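Local structure of HIAXHD3 (Humicola insolens, 3ZXK) at residues S32-A37 with K81-S86; Y38-P43 with H332-H337. The protein hydrolyses alpha-L-arabinofuranosyl side chains of xylan-type polysaccharides and, with its active site engineered, probably also cuts the xylan backbone as an endo-xylanase. All blocks are in the same frame, centred on the assembly; numbering follows the deposited sequence.

Contact 1: residues S32-A37 with K81-S86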
# COMPACT_ATOMS: atom_id res chain seq x y z
N SER A 32 -6.65 1.23 6.68
CA SER A 32 -6.05 2.27 5.86
C SER A 32 -4.53 2.12 5.84
O SER A 32 -3.94 1.92 6.90
CB SER A 32 -6.47 3.64 6.40
OG SER A 32 -5.83 4.71 5.73
N SER A 33 -3.90 2.25 4.67
CA SER A 33 -2.45 2.05 4.53
C SER A 33 -1.73 3.19 3.79
O SER A 33 -2.39 4.10 3.24
CB SER A 33 -2.10 0.68 3.90
OG SER A 33 -2.52 0.62 2.55
N SER A 34 -0.39 3.13 3.79
CA SER A 34 0.43 4.18 3.19
C SER A 34 1.04 3.78 1.86
O SER A 34 1.40 2.61 1.63
CB SER A 34 1.56 4.52 4.15
OG SER A 34 1.01 4.89 5.38
N THR A 35 1.13 4.77 0.97
CA THR A 35 1.48 4.51 -0.42
C THR A 35 2.55 5.41 -1.02
O THR A 35 2.80 5.32 -2.20
CB THR A 35 0.24 4.63 -1.31
OG1 THR A 35 -0.58 5.70 -0.81
CG2 THR A 35 -0.60 3.31 -1.29
N PHE A 36 3.17 6.29 -0.23
CA PHE A 36 4.31 7.07 -0.77
C PHE A 36 3.89 7.88 -2.00
O PHE A 36 2.91 8.64 -1.91
CB PHE A 36 5.57 6.17 -0.91
CG PHE A 36 5.96 5.56 0.42
CD1 PHE A 36 5.34 4.39 0.90
CD2 PHE A 36 6.85 6.24 1.26
CE1 PHE A 36 5.65 3.89 2.17
CE2 PHE A 36 7.16 5.75 2.53
CZ PHE A 36 6.56 4.57 2.97
N ALA A 37 4.57 7.71 -3.13
CA ALA A 37 4.24 8.46 -4.34
C ALA A 37 3.35 7.68 -5.32
O ALA A 37 3.13 8.11 -6.45
CB ALA A 37 5.51 8.96 -5.04
N LYS A 81 8.62 9.92 -1.00
CA LYS A 81 7.98 11.00 -0.26
C LYS A 81 6.49 10.66 -0.13
O LYS A 81 6.16 9.54 0.21
CB LYS A 81 8.28 12.37 -0.88
CG LYS A 81 9.79 12.70 -0.86
CD LYS A 81 10.05 14.07 -1.43
CE LYS A 81 11.51 14.44 -1.35
NZ LYS A 81 11.80 15.66 -2.17
N GLY A 82 5.62 11.63 -0.38
CA GLY A 82 4.19 11.36 -0.37
C GLY A 82 3.66 10.82 0.95
O GLY A 82 4.03 11.31 2.01
N ILE A 83 2.77 9.84 0.86
CA ILE A 83 2.01 9.40 2.01
C ILE A 83 2.79 8.41 2.86
O ILE A 83 3.06 7.28 2.44
CB ILE A 83 0.66 8.79 1.59
CG1 ILE A 83 -0.18 9.88 0.89
CG2 ILE A 83 -0.07 8.16 2.78
CD1 ILE A 83 -1.47 9.35 0.25
N TRP A 84 3.21 8.90 4.02
CA TRP A 84 3.81 8.07 5.07
C TRP A 84 2.71 7.66 6.03
O TRP A 84 1.52 7.61 5.65
CB TRP A 84 4.95 8.83 5.72
CG TRP A 84 6.20 8.89 4.89
CD1 TRP A 84 6.31 9.05 3.51
CD2 TRP A 84 7.58 8.81 5.37
NE1 TRP A 84 7.63 9.11 3.11
CE2 TRP A 84 8.45 8.94 4.19
CE3 TRP A 84 8.16 8.62 6.62
CZ2 TRP A 84 9.83 8.89 4.28
CZ3 TRP A 84 9.55 8.57 6.71
CH2 TRP A 84 10.37 8.70 5.57
N ALA A 85 3.04 7.30 7.27
CA ALA A 85 1.99 6.87 8.19
C ALA A 85 0.96 7.98 8.39
O ALA A 85 1.33 9.12 8.74
CB ALA A 85 2.57 6.44 9.53
N SER A 86 -0.29 7.63 8.14
CA SER A 86 -1.41 8.57 8.18
C SER A 86 -2.57 8.00 8.98
O SER A 86 -2.37 7.08 9.78
CB SER A 86 -1.78 8.94 6.74
OG SER A 86 -0.61 9.39 6.07
O HOH W 1 -1.07 5.17 7.08

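Contact 2: residues Y38-P43 with H332-H337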
# COMPACT_ATOMS: atom_id res chain seq x y z
N TYR A 38 2.78 6.57 -4.87
CA TYR A 38 1.84 5.82 -5.72
C TYR A 38 0.46 6.49 -5.73
O TYR A 38 0.04 7.09 -4.75
CB TYR A 38 1.80 4.35 -5.29
CG TYR A 38 3.14 3.66 -5.58
CD1 TYR A 38 3.40 3.10 -6.81
CD2 TYR A 38 4.17 3.60 -4.61
CE1 TYR A 38 4.63 2.49 -7.10
CE2 TYR A 38 5.40 3.00 -4.87
CZ TYR A 38 5.62 2.43 -6.12
OH TYR A 38 6.84 1.82 -6.42
N SER A 39 -0.19 6.50 -6.87
CA SER A 39 -1.39 7.32 -7.08
C SER A 39 -2.46 6.51 -7.81
O SER A 39 -2.21 6.05 -8.93
CB SER A 39 -1.00 8.52 -7.95
OG SER A 39 -2.15 9.33 -8.23
N PRO A 40 -3.68 6.37 -7.26
CA PRO A 40 -4.23 6.99 -6.07
C PRO A 40 -3.52 6.50 -4.82
O PRO A 40 -2.91 5.43 -4.81
CB PRO A 40 -5.71 6.52 -6.07
CG PRO A 40 -5.71 5.28 -6.88
CD PRO A 40 -4.68 5.52 -7.95
N GLY A 41 -3.65 7.29 -3.77
CA GLY A 41 -3.00 6.98 -2.51
C GLY A 41 -3.97 6.60 -1.41
O GLY A 41 -5.18 6.83 -1.53
N ALA A 42 -3.40 6.04 -0.33
CA ALA A 42 -4.13 5.73 0.91
C ALA A 42 -5.29 4.77 0.70
O ALA A 42 -6.46 5.13 0.91
CB ALA A 42 -4.59 7.00 1.64
N PRO A 43 -4.98 3.53 0.31
CA PRO A 43 -6.05 2.54 0.10
C PRO A 43 -6.81 2.28 1.39
O PRO A 43 -6.25 2.44 2.50
CB PRO A 43 -5.28 1.25 -0.23
CG PRO A 43 -3.86 1.57 -0.19
CD PRO A 43 -3.62 2.99 0.14
N HIS A 332 -7.07 -2.46 -7.09
CA HIS A 332 -5.71 -3.01 -6.98
C HIS A 332 -4.64 -2.18 -7.68
O HIS A 332 -3.44 -2.32 -7.38
CB HIS A 332 -5.66 -4.43 -7.54
CG HIS A 332 -6.55 -5.39 -6.82
ND1 HIS A 332 -6.22 -5.94 -5.63
CD2 HIS A 332 -7.82 -5.85 -7.13
CE1 HIS A 332 -7.23 -6.70 -5.20
NE2 HIS A 332 -8.21 -6.64 -6.11
N TRP A 333 -5.03 -1.31 -8.61
CA TRP A 333 -4.04 -0.59 -9.42
C TRP A 333 -3.71 0.76 -8.88
O TRP A 333 -4.59 1.50 -8.40
CB TRP A 333 -4.57 -0.40 -10.82
CG TRP A 333 -4.80 -1.68 -11.57
CD1 TRP A 333 -6.02 -2.27 -11.88
CD2 TRP A 333 -3.78 -2.51 -12.19
NE1 TRP A 333 -5.82 -3.42 -12.63
CE2 TRP A 333 -4.49 -3.62 -12.83
CE3 TRP A 333 -2.40 -2.47 -12.26
CZ2 TRP A 333 -3.81 -4.62 -13.54
CZ3 TRP A 333 -1.73 -3.47 -12.97
CH2 TRP A 333 -2.43 -4.52 -13.60
N GLU A 334 -2.41 1.08 -8.97
CA GLU A 334 -1.92 2.42 -8.63
C GLU A 334 -0.81 2.80 -9.56
O GLU A 334 0.09 1.99 -9.86
CB GLU A 334 -1.38 2.47 -7.18
CG GLU A 334 -2.42 2.27 -6.07
CD GLU A 334 -1.86 1.84 -4.72
OE1 GLU A 334 -0.62 1.81 -4.51
OE2 GLU A 334 -2.68 1.53 -3.83
N TRP A 335 -0.83 4.04 -10.03
CA TRP A 335 0.22 4.53 -10.90
C TRP A 335 1.46 4.89 -10.10
O TRP A 335 1.34 5.22 -8.93
CB TRP A 335 -0.25 5.80 -11.58
CG TRP A 335 -1.47 5.68 -12.43
CD1 TRP A 335 -2.77 6.03 -12.11
CD2 TRP A 335 -1.50 5.26 -13.83
NE1 TRP A 335 -3.61 5.81 -13.18
CE2 TRP A 335 -2.91 5.34 -14.24
CE3 TRP A 335 -0.55 4.77 -14.74
CZ2 TRP A 335 -3.31 5.01 -15.52
CZ3 TRP A 335 -0.97 4.44 -16.03
CH2 TRP A 335 -2.33 4.56 -16.41
N ASN A 336 2.64 4.83 -10.73
CA ASN A 336 3.86 5.39 -10.15
C ASN A 336 3.83 6.92 -10.37
O ASN A 336 3.97 7.38 -11.49
CB ASN A 336 5.08 4.76 -10.83
CG ASN A 336 6.36 5.50 -10.48
OD1 ASN A 336 6.48 6.03 -9.38
ND2 ASN A 336 7.29 5.57 -11.41
N HIS A 337 3.60 7.69 -9.30
CA HIS A 337 3.28 9.15 -9.38
C HIS A 337 1.93 9.39 -10.06
O HIS A 337 1.34 8.45 -10.60
CB HIS A 337 4.41 9.97 -10.03
CG HIS A 337 5.72 10.01 -9.22
ND1 HIS A 337 6.47 8.93 -8.98
CD2 HIS A 337 6.40 11.10 -8.68
CE1 HIS A 337 7.57 9.29 -8.28
NE2 HIS A 337 7.55 10.62 -8.12

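Contact 1: residues S32-A37 with K81-S86
Trp84 O is gripped by two hydroxyls: in the conformer described, Ser34 OG donates to it across the contact over 2.8 Å, and Ser86 OG donates from the opposite face of the carbonyl plane. Both donors stand well out of that plane, one on each side, Ser34 OG by 70°. The contact joins two loops of the family 43 catalytic domain, a five-bladed beta-propeller in this family, and Trp84 belongs to the glycan pocket, its side chain touching bound xylose units. A water donates to Ser34 OG in this conformer and accepts from Ser86 N, which gives the serine hydroxyl a second partner.

Further along, Phe36 and Ile83 form a single antiparallel hydrogen-bonded bridge. Phe36 N donates to Ile83 O at 2.8 Å, and Ile83 N returns a bond to Phe36 O at 3.0 Å. Gly82 fits closely here: a beta-carbon at this position would run into Phe36 O, and its positive phi also favours glycine. The Ile83 side chain lies beside Thr35, CD1 near OG1, whose hydrogen bond goes to Ala42 N.

In Phe36 a chi1 of -58° sets CG beside the backbone N; the ring has Ile83 O over the centre of one face and sends its CE2 over the rim of the indole of Trp84. The planes of the benzene ring and the indole's five-membered ring meet at 55°, an oblique pair. An alanine in place of Phe36 would remove the CD2 and CE2 contacts on the Trp84 ring, probably opening a gap and leaving the indole freer to shift. Phe505 meets both rings, while the indole nitrogen is bonded to Val80 O. Phe36 CE2 comes within 3.4 Å of Trp84 NE1.

Contact 2: residues Y38-P43 with H332-H337
Trp333 O lies 4.0 Å from Pro40 CD, an approach made by a proline whose preceding peptide bond is cis. From here residues 334-336 run antiparallel to strand 38-39, which forms the edge of a sheet otherwise built from the concanavalin A-like C-terminal domain. A short strand from the catalytic domain thus extends the beta-sandwich of its neighbour.

Glu334 comes next, its chain extended beyond CG (chi2 160°) and running past Pro40 O toward Tyr38 and Pro43. Its CG packs 3.4 Å from Pro40 O, and the carboxylate spreads between two neighbours: OE1 comes to 3.6 Å from Tyr38 CB, while OE2 faces Pro43 CG, the two side chains crossing at about a right angle. The charge is met by Arg509 at OE1 and by Arg375 and His58 at OE2.

At Trp335 the backbones pair with Ser39 as an antiparallel hydrogen-bonded pair. Ser39 N donates to Trp335 O at 2.9 Å, and Trp335 N donates to Ser39 O at 2.7 Å, standing 39° above the carbonyl plane. Ser39 O also lies at the indole edge, 3.2 Å from Trp335 CD1.

Asn336 faces Tyr38 in the adjoining non-hydrogen-bonded pair, where Tyr38 CD1 is 4.1 Å from Asn336 CA; the phenol hydroxyl goes on to Tyr504. Asn336 OD1 accepts from His337 ND1 and lies in the imidazole plane, while His337 NE2 is hydrogen-bonded to Ala78 N. His337 O then approaches Ser39 CB at 3.5 Å, while Ser39 OG is bonded to Asn338.

With Glu334 buried between prolines and tyrosine yet paired with two arginines and a histidine, its carboxylate is likely to stay ionised, linking His58 of the catalytic domain to arginines of the C-terminal one.

Both contacts are buried near the middle of the molecule, and they draw on consecutive pieces of one chain segment, 32-37 and 38-43. Contact 1 stays within the catalytic domain, between loops, and its chemistry is one of serine hydroxyls, water, a single bridge and aromatic rings beside the sugar site. Contact 2 spans the two domains by a short antiparallel pairing of two residues a side, with a buried carboxylate as its charged element. The contacts cross along the chain and meet directly: Ser33 N lies 3.2 Å from Pro43 O, a probable hydrogen bond, and Thr35 CG2 packs against Pro43 CD. The pocket-side loop and the domain interface are therefore physically continuous.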